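Local coordinates for protein aspartate aminotransferase (Rhodobacter sphaeroides, PDB 3NRA) that probably catalyses the pyridoxal-phosphate-dependent transfer of the amino group of L-aspartate to 2-oxoglutarate, giving oxaloacetate and L-glutamate, at residues 255-264 / 290-300. Sequence-based numbering, arbitrary orientation.
Sequences ESLSGYRLGV and SQAVLRGWFDE
Glu255 accepts a hydrogen bond from the indole of Trp297, with NE1 to OE2 at 2.8 Å. The acceptor lies in the indole plane, but the indole N-H comes in from above the carboxylate plane. Trp297 reaches it with CG anti to its backbone N (chi1 -170°). OE2 of Glu255 also forms a salt bridge with Arg223, which binds OE1 of Glu300 as well. Arg223 thus probably offsets the two nearby carboxylates. Leu257 sends CD1 to CG2 of Val293 at 3.9 Å. The other branch of Val293, CG1, sits over the centre of the Tyr260 ring, a CH-pi contact 3.9 Å from the centroid. The Tyr260 carbonyl takes the hydroxyl of Ser290 on a lone pair, OG to O at 2.7 Å. Next, Leu262 packs CD1 on CG of Leu294 and CD2 on CB of Ser290. Val264, on strand 263-267, sets CG2 at the indole edge, 3.9 Å from CZ3 of Trp297. A leucine in place of Trp297 would probably leave OE2 of Glu255 without its indole donor and open a gap beside Val264. Two hydrogen bonds and apolar packing thus tie the segment after the cofactor-bearing Lys253, as far as the start of strand 263-267, to the end of helix 288-291 and the chain beyond.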
ATOM      1  N   GLU B 255       4.246   2.428 -19.380  1.00 14.79           N
ATOM      2  CA  GLU B 255       5.289   1.428 -19.481  1.00 14.49           C
ATOM      3  C   GLU B 255       4.783  -0.000 -19.151  1.00 14.75           C
ATOM      4  O   GLU B 255       5.571  -0.954 -19.165  1.00 14.24           O
ATOM      5  CB  GLU B 255       6.452   1.804 -18.555  1.00 14.90           C
ATOM      6  CG  GLU B 255       7.153   3.148 -18.914  1.00 14.11           C
ATOM      7  CD  GLU B 255       6.471   4.358 -18.338  1.00 14.78           C
ATOM      8  OE1 GLU B 255       5.325   4.245 -17.840  1.00 11.51           O
ATOM      9  OE2 GLU B 255       7.061   5.454 -18.411  1.00 14.68           O
ATOM     10  N   SER B 256       3.479  -0.131 -18.844  1.00 14.55           N
ATOM     11  CA  SER B 256       2.838  -1.416 -18.584  1.00 15.13           C
ATOM     12  C   SER B 256       3.463  -2.161 -17.392  1.00 15.40           C
ATOM     13  O   SER B 256       3.495  -3.383 -17.365  1.00 15.05           O
ATOM     14  CB  SER B 256       2.834  -2.294 -19.864  1.00 16.35           C
ATOM     15  OG  SER B 256       1.898  -1.780 -20.817  1.00 17.26           O
ATOM     16  N   LEU B 257       3.934  -1.407 -16.385  1.00 15.10           N
ATOM     17  CA  LEU B 257       4.553  -2.028 -15.194  1.00 14.98           C
ATOM     18  C   LEU B 257       3.580  -2.110 -13.997  1.00 14.69           C
ATOM     19  O   LEU B 257       4.009  -2.339 -12.865  1.00 15.13           O
ATOM     20  CB  LEU B 257       5.825  -1.276 -14.802  1.00 14.28           C
ATOM     21  CG  LEU B 257       6.934  -1.175 -15.849  1.00 14.66           C
ATOM     22  CD1 LEU B 257       8.204  -0.686 -15.185  1.00 13.99           C
ATOM     23  CD2 LEU B 257       7.178  -2.492 -16.510  1.00 12.62           C
ATOM     24  N   SER B 258       2.276  -1.973 -14.251  1.00 14.25           N
ATOM     25  CA  SER B 258       1.286  -1.979 -13.153  1.00 14.78           C
ATOM     26  C   SER B 258       1.493  -3.158 -12.204  1.00 13.94           C
ATOM     27  O   SER B 258       1.462  -2.978 -11.023  1.00 13.53           O
ATOM     28  CB  SER B 258      -0.156  -1.993 -13.691  1.00 15.21           C
ATOM     29  OG  SER B 258      -1.102  -1.984 -12.610  1.00 16.10           O
ATOM     30  N   GLY B 259       1.828  -4.328 -12.741  1.00 14.65           N
ATOM     31  CA  GLY B 259       1.978  -5.562 -11.928  1.00 15.01           C
ATOM     32  C   GLY B 259       3.077  -5.512 -10.866  1.00 15.69           C
ATOM     33  O   GLY B 259       3.055  -6.286  -9.915  1.00 15.20           O
ATOM     34  N   TYR B 260       4.044  -4.594 -11.046  1.00 16.39           N
ATOM     35  CA  TYR B 260       5.106  -4.363 -10.053  1.00 15.34           C
ATOM     36  C   TYR B 260       4.684  -3.399  -8.933  1.00 15.66           C
ATOM     37  O   TYR B 260       5.279  -3.405  -7.889  1.00 16.39           O
ATOM     38  CB  TYR B 260       6.369  -3.867 -10.747  1.00 14.96           C
ATOM     39  CG  TYR B 260       7.029  -4.921 -11.663  1.00 13.96           C
ATOM     40  CD1 TYR B 260       7.834  -5.913 -11.141  1.00 14.49           C
ATOM     41  CD2 TYR B 260       6.897  -4.854 -13.034  1.00 14.17           C
ATOM     42  CE1 TYR B 260       8.451  -6.880 -11.984  1.00 14.59           C
ATOM     43  CE2 TYR B 260       7.522  -5.802 -13.884  1.00 15.09           C
ATOM     44  CZ  TYR B 260       8.292  -6.804 -13.340  1.00 12.69           C
ATOM     45  OH  TYR B 260       8.912  -7.739 -14.166  1.00 15.09           O
ATOM     46  N   ARG B 261       3.649  -2.583  -9.179  1.00 15.36           N
ATOM     47  CA  ARG B 261       3.059  -1.667  -8.179  1.00 14.28           C
ATOM     48  C   ARG B 261       4.053  -0.538  -7.701  1.00 14.04           C
ATOM     49  O   ARG B 261       4.496  -0.525  -6.541  1.00 13.18           O
ATOM     50  CB  ARG B 261       2.478  -2.450  -6.996  1.00 14.00           C
ATOM     51  CG  ARG B 261       1.423  -1.633  -6.124  1.00 13.94           C
ATOM     52  CD  ARG B 261      -0.009  -2.045  -6.459  1.00 14.10           C
ATOM     53  NE  ARG B 261      -0.311  -1.833  -7.860  1.00 14.71           N
ATOM     54  CZ  ARG B 261      -0.736  -0.697  -8.403  1.00 14.24           C
ATOM     55  NH1 ARG B 261      -1.054   0.353  -7.661  1.00 15.93           N
ATOM     56  NH2 ARG B 261      -0.871  -0.632  -9.710  1.00 14.43           N
ATOM     57  N   LEU B 262       4.344   0.414  -8.607  1.00 13.24           N
ATOM     58  CA  LEU B 262       5.319   1.463  -8.362  1.00 13.39           C
ATOM     59  C   LEU B 262       4.791   2.805  -8.775  1.00 13.37           C
ATOM     60  O   LEU B 262       4.126   2.927  -9.795  1.00 13.53           O
ATOM     61  CB  LEU B 262       6.636   1.177  -9.118  1.00 14.39           C
ATOM     62  CG  LEU B 262       7.313  -0.117  -8.705  1.00 13.78           C
ATOM     63  CD1 LEU B 262       8.239  -0.575  -9.798  1.00 14.01           C
ATOM     64  CD2 LEU B 262       8.047   0.071  -7.358  1.00 13.25           C
ATOM     65  N   GLY B 263       5.041   3.812  -7.936  1.00 13.11           N
ATOM     66  CA  GLY B 263       4.771   5.182  -8.275  1.00 12.49           C
ATOM     67  C   GLY B 263       5.774   6.040  -7.603  1.00 12.88           C
ATOM     68  O   GLY B 263       6.546   5.563  -6.762  1.00 13.48           O
ATOM     69  N   VAL B 264       5.782   7.314  -7.955  1.00 13.14           N
ATOM     70  CA  VAL B 264       6.591   8.288  -7.238  1.00 12.48           C
ATOM     71  C   VAL B 264       5.824   9.549  -7.000  1.00 12.68           C
ATOM     72  O   VAL B 264       4.858   9.856  -7.734  1.00 13.86           O
ATOM     73  CB  VAL B 264       7.879   8.655  -7.991  1.00 12.03           C
ATOM     74  CG1 VAL B 264       8.778   7.428  -8.142  1.00 10.96           C
ATOM     75  CG2 VAL B 264       7.545   9.327  -9.347  1.00 10.26           C
ATOM     76  N   SER B 290      10.441  -4.909  -6.294  1.00 14.94           N
ATOM     77  CA  SER B 290       9.796  -4.126  -7.370  1.00 14.26           C
ATOM     78  C   SER B 290      10.583  -2.886  -7.691  1.00 14.80           C
ATOM     79  O   SER B 290      10.687  -2.505  -8.851  1.00 15.63           O
ATOM     80  CB  SER B 290       8.355  -3.730  -6.999  1.00 13.87           C
ATOM     81  OG  SER B 290       7.479  -4.822  -7.122  1.00 13.47           O
ATOM     82  N   GLN B 291      11.146  -2.247  -6.664  1.00 15.57           N
ATOM     83  CA  GLN B 291      11.807  -0.947  -6.842  1.00 14.62           C
ATOM     84  C   GLN B 291      12.890  -0.999  -7.918  1.00 15.44           C
ATOM     85  O   GLN B 291      12.988  -0.095  -8.733  1.00 14.14           O
ATOM     86  CB  GLN B 291      12.373  -0.447  -5.525  1.00 14.47           C
ATOM     87  CG  GLN B 291      11.308   0.093  -4.560  1.00 14.01           C
ATOM     88  CD  GLN B 291      11.913   0.681  -3.321  1.00 13.77           C
ATOM     89  OE1 GLN B 291      12.844   1.473  -3.406  1.00 14.25           O
ATOM     90  NE2 GLN B 291      11.400   0.284  -2.138  1.00 12.22           N
ATOM     91  N   ALA B 292      13.613  -2.129  -7.971  1.00 16.04           N
ATOM     92  CA  ALA B 292      14.673  -2.355  -8.919  1.00 15.93           C
ATOM     93  C   ALA B 292      14.292  -2.105 -10.374  1.00 16.15           C
ATOM     94  O   ALA B 292      15.164  -1.744 -11.147  1.00 16.42           O
ATOM     95  CB  ALA B 292      15.256  -3.849  -8.768  1.00 16.03           C
ATOM     96  N   VAL B 293      13.014  -2.323 -10.769  1.00 15.08           N
ATOM     97  CA  VAL B 293      12.636  -2.112 -12.183  1.00 15.43           C
ATOM     98  C   VAL B 293      12.712  -0.629 -12.584  1.00 15.64           C
ATOM     99  O   VAL B 293      12.890  -0.318 -13.770  1.00 15.98           O
ATOM    100  CB  VAL B 293      11.230  -2.668 -12.551  1.00 15.98           C
ATOM    101  CG1 VAL B 293      11.103  -4.156 -12.142  1.00 14.90           C
ATOM    102  CG2 VAL B 293      10.123  -1.806 -11.937  1.00 15.41           C
ATOM    103  N   LEU B 294      12.628   0.267 -11.596  1.00 14.38           N
ATOM    104  CA  LEU B 294      12.726   1.704 -11.836  1.00 14.96           C
ATOM    105  C   LEU B 294      14.099   2.155 -12.280  1.00 16.02           C
ATOM    106  O   LEU B 294      14.228   3.257 -12.800  1.00 16.40           O
ATOM    107  CB  LEU B 294      12.328   2.501 -10.570  1.00 13.74           C
ATOM    108  CG  LEU B 294      10.877   2.317 -10.107  1.00 13.72           C
ATOM    109  CD1 LEU B 294      10.657   2.973  -8.757  1.00 13.37           C
ATOM    110  CD2 LEU B 294       9.912   2.887 -11.156  1.00 11.70           C
ATOM    111  N   ARG B 295      15.129   1.309 -12.106  1.00 16.28           N
ATOM    112  CA  ARG B 295      16.462   1.614 -12.660  1.00 16.59           C
ATOM    113  C   ARG B 295      16.431   1.798 -14.198  1.00 16.66           C
ATOM    114  O   ARG B 295      17.276   2.531 -14.770  1.00 16.49           O
ATOM    115  CB  ARG B 295      17.472   0.534 -12.262  1.00 16.42           C
ATOM    116  CG  ARG B 295      17.716   0.444 -10.752  1.00 18.39           C
ATOM    117  CD  ARG B 295      18.969  -0.424 -10.408  1.00 23.31           C
ATOM    118  NE  ARG B 295      19.291  -0.346  -8.971  1.00 21.76           N
ATOM    119  CZ  ARG B 295      18.910  -1.232  -8.037  1.00 25.02           C
ATOM    120  NH1 ARG B 295      18.211  -2.336  -8.351  1.00 25.75           N
ATOM    121  NH2 ARG B 295      19.234  -1.011  -6.759  1.00 24.25           N
ATOM    122  N   GLY B 296      15.442   1.159 -14.850  1.00 16.53           N
ATOM    123  CA  GLY B 296      15.235   1.281 -16.299  1.00 17.58           C
ATOM    124  C   GLY B 296      14.274   2.398 -16.742  1.00 17.38           C
ATOM    125  O   GLY B 296      14.121   2.628 -17.940  1.00 16.99           O
ATOM    126  N   TRP B 297      13.604   3.056 -15.783  1.00 16.26           N
ATOM    127  CA  TRP B 297      12.541   3.989 -16.091  1.00 15.95           C
ATOM    128  C   TRP B 297      13.134   5.286 -16.630  1.00 16.87           C
ATOM    129  O   TRP B 297      14.051   5.875 -16.007  1.00 16.42           O
ATOM    130  CB  TRP B 297      11.686   4.277 -14.841  1.00 15.24           C
ATOM    131  CG  TRP B 297      10.406   5.062 -15.119  1.00 15.16           C
ATOM    132  CD1 TRP B 297       9.657   5.040 -16.265  1.00 15.15           C
ATOM    133  CD2 TRP B 297       9.696   5.920 -14.197  1.00 13.51           C
ATOM    134  NE1 TRP B 297       8.550   5.870 -16.128  1.00 14.18           N
ATOM    135  CE2 TRP B 297       8.556   6.417 -14.877  1.00 12.99           C
ATOM    136  CE3 TRP B 297       9.933   6.338 -12.892  1.00 12.85           C
ATOM    137  CZ2 TRP B 297       7.663   7.297 -14.285  1.00 13.19           C
ATOM    138  CZ3 TRP B 297       9.053   7.233 -12.305  1.00 11.95           C
ATOM    139  CH2 TRP B 297       7.935   7.696 -12.992  1.00 14.22           C
ATOM    140  N   PHE B 298      12.637   5.701 -17.802  1.00 16.57           N
ATOM    141  CA  PHE B 298      13.186   6.836 -18.589  1.00 17.24           C
ATOM    142  C   PHE B 298      14.554   6.541 -19.210  1.00 19.10           C
ATOM    143  O   PHE B 298      15.215   7.446 -19.704  1.00 20.68           O
ATOM    144  CB  PHE B 298      13.232   8.139 -17.758  1.00 16.67           C
ATOM    145  CG  PHE B 298      11.911   8.792 -17.596  1.00 17.32           C
ATOM    146  CD1 PHE B 298      11.367   9.542 -18.632  1.00 19.66           C
ATOM    147  CD2 PHE B 298      11.195   8.665 -16.424  1.00 18.60           C
ATOM    148  CE1 PHE B 298      10.144  10.147 -18.497  1.00 19.37           C
ATOM    149  CE2 PHE B 298       9.977   9.276 -16.281  1.00 19.77           C
ATOM    150  CZ  PHE B 298       9.443  10.015 -17.318  1.00 17.84           C
ATOM    151  N   ASP B 299      14.962   5.276 -19.229  1.00 19.18           N
ATOM    152  CA  ASP B 299      16.199   4.898 -19.873  1.00 20.22           C
ATOM    153  C   ASP B 299      15.960   3.678 -20.766  1.00 21.02           C
ATOM    154  O   ASP B 299      16.834   2.818 -20.919  1.00 21.27           O
ATOM    155  CB  ASP B 299      17.270   4.608 -18.813  1.00 20.20           C
ATOM    156  CG  ASP B 299      18.666   4.405 -19.413  1.00 21.29           C
ATOM    157  OD1 ASP B 299      19.027   5.117 -20.360  1.00 21.69           O
ATOM    158  OD2 ASP B 299      19.379   3.497 -18.943  1.00 23.30           O
ATOM    159  N   GLU B 300      14.801   3.653 -21.410  1.00 21.07           N
ATOM    160  CA  GLU B 300      14.428   2.553 -22.272  1.00 22.60           C
ATOM    161  C   GLU B 300      15.196   2.693 -23.589  1.00 24.66           C
ATOM    162  O   GLU B 300      15.735   3.770 -23.895  1.00 25.81           O
ATOM    163  CB  GLU B 300      12.907   2.551 -22.529  1.00 21.42           C
ATOM    164  CG  GLU B 300      12.038   2.423 -21.244  1.00 20.26           C
ATOM    165  CD  GLU B 300      11.832   3.757 -20.490  1.00 16.98           C
ATOM    166  OE1 GLU B 300      12.339   4.807 -20.948  1.00 17.16           O
ATOM    167  OE2 GLU B 300      11.137   3.766 -19.446  1.00 16.38           O
TER